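Putative hydrolase (Shewanella frigidimarina, PDB 3LHO) probably acts as an iron(II)-dependent dioxygenase that converts 2-oxoadipate to 2-hydroxyglutarate, and carries nickel at its metal site in this crystal. Local coordinates at residues 15-20 / 164-169; 39-44 / 233-238; 93-98 / 249-254. One frame throughout, in Å; residues are numbered along the deposited sequence.

Contact 1. Residues 15-20 / 164-169; sequences QDYIKM and NHFTVS. With NI (nickel (II) ion), chain B.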
loop_
_atom_site.group_PDB
_atom_site.type_symbol
_atom_site.label_atom_id
_atom_site.label_comp_id
_atom_site.label_asym_id
_atom_site.label_seq_id
_atom_site.Cartn_x
_atom_site.Cartn_y
_atom_site.Cartn_z
ATOM N N GLN A 15 10.392 -1.949 7.818
ATOM C CA GLN A 15 11.768 -1.377 7.760
ATOM C C GLN A 15 12.078 -0.778 6.379
ATOM O O GLN A 15 12.681 0.296 6.269
ATOM C CB GLN A 15 12.868 -2.387 8.154
ATOM C CG GLN A 15 12.972 -2.639 9.694
ATOM C CD GLN A 15 13.047 -1.329 10.544
ATOM O OE1 GLN A 15 13.691 -0.345 10.148
ATOM N NE2 GLN A 15 12.390 -1.329 11.705
ATOM N N ASP A 16 11.629 -1.468 5.340
ATOM C CA ASP A 16 11.779 -0.997 3.982
ATOM C C ASP A 16 10.928 0.226 3.675
ATOM O O ASP A 16 11.420 1.187 3.072
ATOM C CB ASP A 16 11.514 -2.105 2.978
ATOM C CG ASP A 16 11.590 -1.595 1.585
ATOM O OD1 ASP A 16 12.683 -1.362 1.100
ATOM O OD2 ASP A 16 10.544 -1.299 0.978
ATOM N N TYR A 17 9.663 0.175 4.089
ATOM C CA TYR A 17 8.720 1.267 3.918
ATOM C C TYR A 17 9.130 2.598 4.537
ATOM O O TYR A 17 8.937 3.654 3.907
ATOM C CB TYR A 17 7.396 0.816 4.531
ATOM C CG TYR A 17 6.260 1.843 4.651
ATOM C CD1 TYR A 17 5.582 2.293 3.516
ATOM C CD2 TYR A 17 5.818 2.252 5.899
ATOM C CE1 TYR A 17 4.502 3.181 3.609
ATOM C CE2 TYR A 17 4.727 3.141 6.031
ATOM C CZ TYR A 17 4.085 3.612 4.893
ATOM O OH TYR A 17 2.998 4.440 5.038
ATOM N N ILE A 18 9.655 2.556 5.764
ATOM C CA ILE A 18 10.051 3.792 6.460
ATOM C C ILE A 18 11.263 4.471 5.817
ATOM O O ILE A 18 11.448 5.666 5.983
ATOM C CB ILE A 18 10.276 3.626 8.016
ATOM C CG1 ILE A 18 11.424 2.663 8.338
ATOM C CG2 ILE A 18 8.983 3.230 8.734
ATOM C CD1 ILE A 18 11.766 2.601 9.868
ATOM N N LYS A 19 12.063 3.730 5.051
ATOM C CA LYS A 19 13.107 4.328 4.266
ATOM C C LYS A 19 12.550 5.294 3.239
ATOM O O LYS A 19 13.172 6.305 2.979
ATOM C CB LYS A 19 13.977 3.280 3.566
ATOM C CG LYS A 19 14.722 2.365 4.497
ATOM C CD LYS A 19 15.443 1.272 3.691
ATOM C CE LYS A 19 16.104 0.265 4.587
ATOM N NZ LYS A 19 16.695 -0.814 3.744
HETATM N N MSE A 20 11.406 4.961 2.635
HETATM C CA MSE A 20 10.715 5.827 1.700
HETATM C C MSE A 20 9.877 6.841 2.449
HETATM O O MSE A 20 9.615 7.906 1.907
HETATM C CB MSE A 20 9.705 5.047 0.842
HETATM C CG MSE A 20 10.330 4.221 -0.229
HETATM SE SE MSE A 20 8.964 3.398 -1.223
HETATM C CE MSE A 20 8.335 2.120 0.077
ATOM N N ASN A 164 3.021 0.096 -0.523
ATOM C CA ASN A 164 2.536 1.399 -0.923
ATOM C C ASN A 164 2.130 2.220 0.291
ATOM O O ASN A 164 2.399 3.415 0.338
ATOM C CB ASN A 164 1.351 1.290 -1.881
ATOM C CG ASN A 164 0.755 2.676 -2.270
ATOM O OD1 ASN A 164 -0.226 3.111 -1.688
ATOM N ND2 ASN A 164 1.369 3.362 -3.240
ATOM N N HIS A 165 1.487 1.573 1.265
ATOM C CA HIS A 165 1.249 2.220 2.583
ATOM C C HIS A 165 0.928 1.221 3.672
ATOM O O HIS A 165 0.499 0.093 3.392
ATOM C CB HIS A 165 0.159 3.318 2.509
ATOM C CG HIS A 165 -1.189 2.842 2.068
ATOM N ND1 HIS A 165 -1.584 2.817 0.747
ATOM C CD2 HIS A 165 -2.281 2.485 2.790
ATOM C CE1 HIS A 165 -2.832 2.402 0.666
ATOM N NE2 HIS A 165 -3.282 2.177 1.896
ATOM N N PHE A 166 1.208 1.635 4.910
ATOM C CA PHE A 166 0.602 1.067 6.112
ATOM C C PHE A 166 -0.509 1.982 6.587
ATOM O O PHE A 166 -0.410 3.204 6.421
ATOM C CB PHE A 166 1.620 0.985 7.206
ATOM C CG PHE A 166 2.522 -0.167 7.062
ATOM C CD1 PHE A 166 3.444 -0.207 6.027
ATOM C CD2 PHE A 166 2.473 -1.220 7.981
ATOM C CE1 PHE A 166 4.314 -1.293 5.903
ATOM C CE2 PHE A 166 3.380 -2.286 7.871
ATOM C CZ PHE A 166 4.238 -2.339 6.804
ATOM N N THR A 167 -1.531 1.383 7.201
ATOM C CA THR A 167 -2.650 2.103 7.767
ATOM C C THR A 167 -2.893 1.739 9.227
ATOM O O THR A 167 -3.142 0.567 9.540
ATOM C CB THR A 167 -3.931 1.826 6.978
ATOM O OG1 THR A 167 -3.728 2.193 5.606
ATOM C CG2 THR A 167 -5.098 2.652 7.596
ATOM N N VAL A 168 -2.805 2.743 10.103
ATOM C CA VAL A 168 -3.077 2.609 11.520
ATOM C C VAL A 168 -4.530 2.357 11.810
ATOM O O VAL A 168 -5.401 2.983 11.201
ATOM C CB VAL A 168 -2.584 3.858 12.285
ATOM C CG1 VAL A 168 -2.935 3.767 13.767
ATOM C CG2 VAL A 168 -1.041 3.995 12.081
ATOM N N SER A 169 -4.803 1.416 12.720
ATOM C CA SER A 169 -6.139 1.152 13.142
ATOM C C SER A 169 -6.463 2.125 14.267
ATOM O O SER A 169 -5.931 1.988 15.395
ATOM C CB SER A 169 -6.281 -0.279 13.682
ATOM O OG SER A 169 -7.560 -0.443 14.269
HETATM NI NI NI B . -5.358 2.012 2.324
HETATM O O HOH W 1 -6.007 3.665 0.685
HETATM O O HOH W 2 -7.389 2.057 2.190
HETATM O O HOH W 3 -6.009 0.700 0.558
#

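Contact 2. Residues 39-44 / 233-238; sequences NDHIAL and FYEFAR. With NI (nickel (II) ion), chain B.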
loop_
_atom_site.group_PDB
_atom_site.type_symbol
_atom_site.label_atom_id
_atom_site.label_comp_id
_atom_site.label_asym_id
_atom_site.label_seq_id
_atom_site.Cartn_x
_atom_site.Cartn_y
_atom_site.Cartn_z
ATOM N N ASN A 39 -1.949 -2.149 13.084
ATOM C CA ASN A 39 -2.313 -1.669 11.750
ATOM C C ASN A 39 -3.648 -2.241 11.237
ATOM O O ASN A 39 -3.948 -3.419 11.432
ATOM C CB ASN A 39 -1.179 -1.998 10.782
ATOM C CG ASN A 39 0.111 -1.275 11.128
ATOM O OD1 ASN A 39 1.180 -1.906 11.331
ATOM N ND2 ASN A 39 0.029 0.034 11.231
ATOM N N ASP A 40 -4.461 -1.405 10.617
ATOM C CA ASP A 40 -5.678 -1.863 9.936
ATOM C C ASP A 40 -5.339 -2.692 8.690
ATOM O O ASP A 40 -5.943 -3.748 8.436
ATOM C CB ASP A 40 -6.516 -0.651 9.468
ATOM C CG ASP A 40 -7.806 -1.073 8.789
ATOM O OD1 ASP A 40 -8.663 -1.626 9.490
ATOM O OD2 ASP A 40 -7.958 -0.953 7.547
ATOM N N HIS A 41 -4.378 -2.183 7.914
ATOM C CA HIS A 41 -3.968 -2.826 6.668
ATOM C C HIS A 41 -2.654 -2.331 6.151
ATOM O O HIS A 41 -2.135 -1.298 6.638
ATOM C CB HIS A 41 -5.073 -2.724 5.562
ATOM C CG HIS A 41 -5.330 -1.347 5.011
ATOM N ND1 HIS A 41 -6.280 -0.494 5.549
ATOM C CD2 HIS A 41 -4.848 -0.721 3.896
ATOM C CE1 HIS A 41 -6.337 0.607 4.821
ATOM N NE2 HIS A 41 -5.494 0.484 3.807
ATOM N N ILE A 42 -2.095 -3.128 5.226
ATOM C CA ILE A 42 -1.084 -2.716 4.258
ATOM C C ILE A 42 -1.670 -2.841 2.837
ATOM O O ILE A 42 -2.714 -3.512 2.600
ATOM C CB ILE A 42 0.290 -3.495 4.416
ATOM C CG1 ILE A 42 0.106 -4.993 4.146
ATOM C CG2 ILE A 42 0.885 -3.284 5.817
ATOM C CD1 ILE A 42 0.945 -5.567 3.121
ATOM N N ALA A 43 -1.064 -2.109 1.907
ATOM C CA ALA A 43 -1.498 -2.124 0.503
ATOM C C ALA A 43 -0.297 -2.404 -0.372
ATOM O O ALA A 43 0.751 -1.731 -0.210
ATOM C CB ALA A 43 -2.119 -0.771 0.109
ATOM N N LEU A 44 -0.439 -3.358 -1.290
ATOM C CA LEU A 44 0.582 -3.688 -2.284
ATOM C C LEU A 44 0.004 -3.576 -3.684
ATOM O O LEU A 44 -1.218 -3.670 -3.850
ATOM C CB LEU A 44 1.112 -5.111 -2.037
ATOM C CG LEU A 44 1.641 -5.468 -0.666
ATOM C CD1 LEU A 44 1.927 -7.006 -0.621
ATOM C CD2 LEU A 44 2.942 -4.698 -0.314
ATOM N N PHE A 233 2.447 7.922 1.440
ATOM C CA PHE A 233 1.825 8.423 2.639
ATOM C C PHE A 233 1.652 7.301 3.699
ATOM O O PHE A 233 1.824 6.119 3.398
ATOM C CB PHE A 233 0.452 9.047 2.326
ATOM C CG PHE A 233 -0.490 8.153 1.576
ATOM C CD1 PHE A 233 -1.128 7.093 2.221
ATOM C CD2 PHE A 233 -0.766 8.374 0.237
ATOM C CE1 PHE A 233 -2.005 6.246 1.534
ATOM C CE2 PHE A 233 -1.646 7.563 -0.457
ATOM C CZ PHE A 233 -2.273 6.484 0.205
ATOM N N TYR A 234 1.345 7.738 4.928
ATOM C CA TYR A 234 0.909 6.909 6.054
ATOM C C TYR A 234 -0.574 7.245 6.254
ATOM O O TYR A 234 -0.951 8.411 6.266
ATOM C CB TYR A 234 1.708 7.339 7.268
ATOM C CG TYR A 234 1.811 6.435 8.483
ATOM C CD1 TYR A 234 1.844 5.031 8.386
ATOM C CD2 TYR A 234 1.966 7.004 9.754
ATOM C CE1 TYR A 234 1.978 4.231 9.539
ATOM C CE2 TYR A 234 2.125 6.212 10.886
ATOM C CZ TYR A 234 2.155 4.830 10.769
ATOM O OH TYR A 234 2.309 4.069 11.905
ATOM N N GLU A 235 -1.386 6.215 6.421
ATOM C CA GLU A 235 -2.836 6.305 6.445
ATOM C C GLU A 235 -3.399 5.896 7.822
ATOM O O GLU A 235 -2.708 5.248 8.607
ATOM C CB GLU A 235 -3.377 5.393 5.367
ATOM C CG GLU A 235 -4.859 5.566 4.999
ATOM C CD GLU A 235 -5.225 4.743 3.750
ATOM O OE1 GLU A 235 -5.382 3.504 3.887
ATOM O OE2 GLU A 235 -5.346 5.320 2.632
ATOM N N PHE A 236 -4.645 6.312 8.088
ATOM C CA PHE A 236 -5.351 6.097 9.370
ATOM C C PHE A 236 -6.762 5.703 9.027
ATOM O O PHE A 236 -7.376 6.309 8.175
ATOM C CB PHE A 236 -5.286 7.377 10.227
ATOM C CG PHE A 236 -3.887 7.932 10.319
ATOM C CD1 PHE A 236 -3.028 7.505 11.306
ATOM C CD2 PHE A 236 -3.402 8.810 9.358
ATOM C CE1 PHE A 236 -1.710 7.954 11.334
ATOM C CE2 PHE A 236 -2.078 9.267 9.401
ATOM C CZ PHE A 236 -1.244 8.826 10.373
ATOM N N ALA A 237 -7.283 4.654 9.654
ATOM C CA ALA A 237 -8.638 4.199 9.342
ATOM C C ALA A 237 -9.409 3.862 10.617
ATOM O O ALA A 237 -8.893 3.182 11.511
ATOM C CB ALA A 237 -8.592 2.944 8.411
ATOM N N ARG A 238 -10.648 4.347 10.685
ATOM C CA ARG A 238 -11.600 3.897 11.659
ATOM C C ARG A 238 -12.696 3.104 10.955
ATOM O O ARG A 238 -13.332 3.620 10.061
ATOM C CB ARG A 238 -12.222 5.073 12.407
ATOM C CG ARG A 238 -13.217 4.635 13.487
ATOM C CD ARG A 238 -13.609 5.752 14.437
ATOM N NE ARG A 238 -14.741 5.344 15.285
ATOM C CZ ARG A 238 -15.444 6.158 16.073
ATOM N NH1 ARG A 238 -15.173 7.450 16.156
ATOM N NH2 ARG A 238 -16.432 5.666 16.797
HETATM NI NI NI B . -5.358 2.012 2.324
HETATM O O HOH W 4 2.202 1.500 11.655
HETATM O O HOH W 1 -6.007 3.665 0.685
HETATM O O HOH W 2 -7.389 2.057 2.190
HETATM O O HOH W 3 -6.009 0.700 0.558
#

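Contact 3. Residues 93-98 / 249-254; sequences KVFISE and TGFVAA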
loop_
_atom_site.group_PDB
_atom_site.type_symbol
_atom_site.label_atom_id
_atom_site.label_comp_id
_atom_site.label_asym_id
_atom_site.label_seq_id
_atom_site.Cartn_x
_atom_site.Cartn_y
_atom_site.Cartn_z
ATOM N N LYS A 93 -4.965 -6.474 7.894
ATOM C CA LYS A 93 -5.462 -6.932 6.649
ATOM C C LYS A 93 -4.456 -6.596 5.560
ATOM O O LYS A 93 -3.737 -5.630 5.656
ATOM C CB LYS A 93 -6.813 -6.255 6.279
ATOM C CG LYS A 93 -7.914 -6.473 7.293
ATOM C CD LYS A 93 -9.159 -5.725 6.828
ATOM C CE LYS A 93 -10.118 -5.476 7.941
ATOM N NZ LYS A 93 -9.574 -4.393 8.810
ATOM N N VAL A 94 -4.477 -7.386 4.498
ATOM C CA VAL A 94 -3.601 -7.240 3.365
ATOM C C VAL A 94 -4.434 -6.991 2.102
ATOM O O VAL A 94 -5.251 -7.799 1.688
ATOM C CB VAL A 94 -2.662 -8.468 3.217
ATOM C CG1 VAL A 94 -1.850 -8.356 1.897
ATOM C CG2 VAL A 94 -1.783 -8.585 4.468
ATOM N N PHE A 95 -4.246 -5.811 1.548
ATOM C CA PHE A 95 -4.943 -5.384 0.370
ATOM C C PHE A 95 -3.945 -5.433 -0.798
ATOM O O PHE A 95 -2.867 -4.789 -0.730
ATOM C CB PHE A 95 -5.418 -3.963 0.574
ATOM C CG PHE A 95 -6.281 -3.456 -0.534
ATOM C CD1 PHE A 95 -7.634 -3.779 -0.600
ATOM C CD2 PHE A 95 -5.711 -2.642 -1.534
ATOM C CE1 PHE A 95 -8.447 -3.301 -1.665
ATOM C CE2 PHE A 95 -6.478 -2.155 -2.581
ATOM C CZ PHE A 95 -7.873 -2.485 -2.654
ATOM N N ILE A 96 -4.291 -6.205 -1.832
ATOM C CA ILE A 96 -3.404 -6.387 -3.001
ATOM C C ILE A 96 -4.191 -6.076 -4.253
ATOM O O ILE A 96 -5.266 -6.637 -4.515
ATOM C CB ILE A 96 -2.719 -7.773 -3.084
ATOM C CG1 ILE A 96 -2.094 -8.219 -1.764
ATOM C CG2 ILE A 96 -1.677 -7.774 -4.254
ATOM C CD1 ILE A 96 -1.479 -9.683 -1.830
ATOM N N SER A 97 -3.701 -5.097 -5.021
ATOM C CA SER A 97 -4.365 -4.763 -6.282
ATOM C C SER A 97 -3.423 -5.034 -7.464
ATOM O O SER A 97 -2.209 -5.236 -7.277
ATOM C CB SER A 97 -4.837 -3.315 -6.266
ATOM O OG SER A 97 -3.756 -2.389 -6.245
ATOM N N GLU A 98 -3.990 -5.147 -8.657
ATOM C CA GLU A 98 -3.191 -5.283 -9.873
ATOM C C GLU A 98 -3.818 -4.455 -10.980
ATOM O O GLU A 98 -5.007 -4.488 -11.152
ATOM C CB GLU A 98 -3.040 -6.735 -10.353
ATOM C CG GLU A 98 -4.270 -7.406 -10.810
ATOM C CD GLU A 98 -4.041 -8.858 -11.228
ATOM O OE1 GLU A 98 -2.939 -9.465 -11.048
ATOM O OE2 GLU A 98 -5.007 -9.416 -11.692
ATOM N N THR A 249 -15.359 -4.482 6.483
ATOM C CA THR A 249 -13.977 -4.831 6.086
ATOM C C THR A 249 -13.542 -4.272 4.732
ATOM O O THR A 249 -12.459 -4.588 4.262
ATOM C CB THR A 249 -13.803 -6.357 6.054
ATOM O OG1 THR A 249 -14.795 -6.911 5.199
ATOM C CG2 THR A 249 -13.990 -6.952 7.457
ATOM N N GLY A 250 -14.369 -3.447 4.099
ATOM C CA GLY A 250 -14.068 -2.920 2.763
ATOM C C GLY A 250 -13.090 -1.755 2.771
ATOM O O GLY A 250 -12.645 -1.285 3.839
ATOM N N PHE A 251 -12.748 -1.274 1.580
ATOM C CA PHE A 251 -11.627 -0.335 1.448
ATOM C C PHE A 251 -11.962 1.007 0.804
ATOM O O PHE A 251 -11.083 1.905 0.733
ATOM C CB PHE A 251 -10.441 -1.038 0.766
ATOM C CG PHE A 251 -9.776 -2.021 1.664
ATOM C CD1 PHE A 251 -10.257 -3.310 1.760
ATOM C CD2 PHE A 251 -8.732 -1.631 2.484
ATOM C CE1 PHE A 251 -9.699 -4.185 2.616
ATOM C CE2 PHE A 251 -8.160 -2.516 3.346
ATOM C CZ PHE A 251 -8.642 -3.791 3.424
ATOM N N VAL A 252 -13.214 1.149 0.364
ATOM C CA VAL A 252 -13.771 2.435 -0.037
ATOM C C VAL A 252 -15.030 2.586 0.787
ATOM O O VAL A 252 -15.420 1.631 1.493
ATOM C CB VAL A 252 -14.140 2.468 -1.543
ATOM N N ALA A 253 -15.657 3.762 0.704
ATOM C CA ALA A 253 -16.939 4.029 1.392
ATOM C C ALA A 253 -17.951 2.914 1.120
ATOM O O ALA A 253 -18.199 2.617 -0.041
ATOM C CB ALA A 253 -17.521 5.378 0.926
ATOM N N ALA A 254 -18.535 2.306 2.163
ATOM C CA ALA A 254 -19.553 1.239 1.986
ATOM C C ALA A 254 -20.751 1.711 1.184
ATOM O O ALA A 254 -21.476 0.886 0.626
ATOM C CB ALA A 254 -20.022 0.683 3.328
#

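Contact 1. Residues 15-20 / 164-169
Residues 15-20 pack over strand 165-169 where Tyr-17 and His-165 come nearest, their CA atoms 7.6 Å apart. Tyr-17 does most of the touching. With CG trans to the backbone N (chi1 172°), its ring reaches from the helix toward the strand and passes the Phe-166 side chain running the other way. Phe-166 sets CD1 over one face of the tyrosine, toward its rim and 3.4 Å from Tyr-17 CD2. The two ring planes are inclined at 40°, an oblique aromatic pair. Near the ring plane, the Asn-164 carbonyl O lies at the tyrosine edge, 3.9 Å from Tyr-17 CE1, while His-165 CA approaches that same CE1 to 3.5 Å. At the far end Phe-166 N gives a weak hydrogen bond to Tyr-17 OH (3.3 Å); the stronger partner of this buried hydroxyl is Phe-233 O. His-165 turns its imidazole from the helix to the nickel ion, NE2 bonding the metal at 2.1 Å. His-165 ND1 donates to a lone pair of Asn-164 OD1 (2.8 Å), which steadies the ring's rotation. Trp-14 meets Phe-166 edge-to-face, Ala-24 of helix 22-32 touches Tyr-17, and strand 165-169 runs between strands 39-47 and 235-239.

Contact 2. Residues 39-44 / 233-238
His-41 brings the edge of its imidazole against the Glu-235 carboxylate, NE2 lying 3.0 Å from Glu-235 OE1. This closeness is not a hydrogen bond: both atoms bind the same nickel ion, His-41 NE2 at 2.1 Å and Glu-235 OE1 at 2.2 Å. The two planar groups are turned 58° apart, with the carboxylate oxygen near the plane of the ring. Glu-235 reaches the metal with an extended chain, CG trans to its backbone N (chi1 -167°). Its OE1 also accepts a hydrogen bond from Thr-167 OG1, and Glu-235 OE2 takes one from the O of metal-bound water 1 (2.6 Å), so each carboxylate oxygen is tied down. At the other ring nitrogen, His-41 ND1 donates in the ring plane to the anti lone pair of Asp-40 OD2 (2.6 Å, 171° at the hydrogen); this second-shell carboxylate fixes the ring's rotation and would tend to polarise it. The Asp-40 carboxylate rests on the methyl of Ala-237, Asp-40 OD2 4.0 Å from Ala-237 CB, and its OD1 forms salt bridges with Arg-239 and Lys-93. Farther along, water 4 links Asn-39 ND2 to Tyr-234 OH. A classic beta bulge at Asp-40 and His-41 faces Thr-167 of the intervening strand. His-41, His-165 and Glu-235 bind the nickel as a facial triad of two histidines and one carboxylate, leaving three sites to waters, consistent with the Fe(2+) centre of a dioxygenase in the glyoxalase clan.

Contact 3. Residues 93-98 / 249-254
Lys-93 opens the contact by laying its aliphatic chain against Phe-251 and Thr-249. Lys-93 CD lies 3.9 Å from Phe-251 CZ, approaching the ring at a slant, and one carbon farther out CE comes within 4.2 Å of Thr-249 CG2. The chain then bends at its last torsion (chi4 74°), and NZ forms a salt bridge with Asp-40, so the lysine gives its methylenes to the loop and its charge to the neighbouring strand. Val-94 points to the other side of the sheet. Phe-95 returns to the loop with CG trans to its backbone N (chi1 -174°), placing CD1 over one face of Phe-251, toward the rim and 3.6 Å from Phe-251 CD1. The side chains run past each other in opposite directions, their ring centroids 4.7 Å apart and planes at 41°, an oblique aromatic pair. The joint is thus apolar in its side-chain contacts, although Thr-249 O is buried without a polar partner. Phe-251 also meets His-41 edge-to-face and Arg-239 by a cation-pi contact. The loop lies over the Lys-93 and Phe-95 side of strand 93-99, close to the metal site, with strands 79-85 and 39-47 flanking that strand and helix 54-62 packing against Val-94 and Ile-96.

All three contacts reach the same mixed sheet, in which strands 93-99, 39-47, 165-169 and 235-239 are successive neighbours. The first segments, 15-20, 39-44 and 93-98, come in order along the chain before their partners 164-169, 233-238 and 249-254, so every pair of contacts crosses in sequence. The centres of contacts 1 and 2 are about 8 Å apart, and both share the nickel ion and its three waters. Contact 3 is centred about 10 Å from contact 2 and about 16 Å from contact 1. Contact 2 lies between the other two, touching both, while contacts 1 and 3 come no closer than about 6 Å between nearest atoms. Strands far apart in sequence thus assemble one metal site.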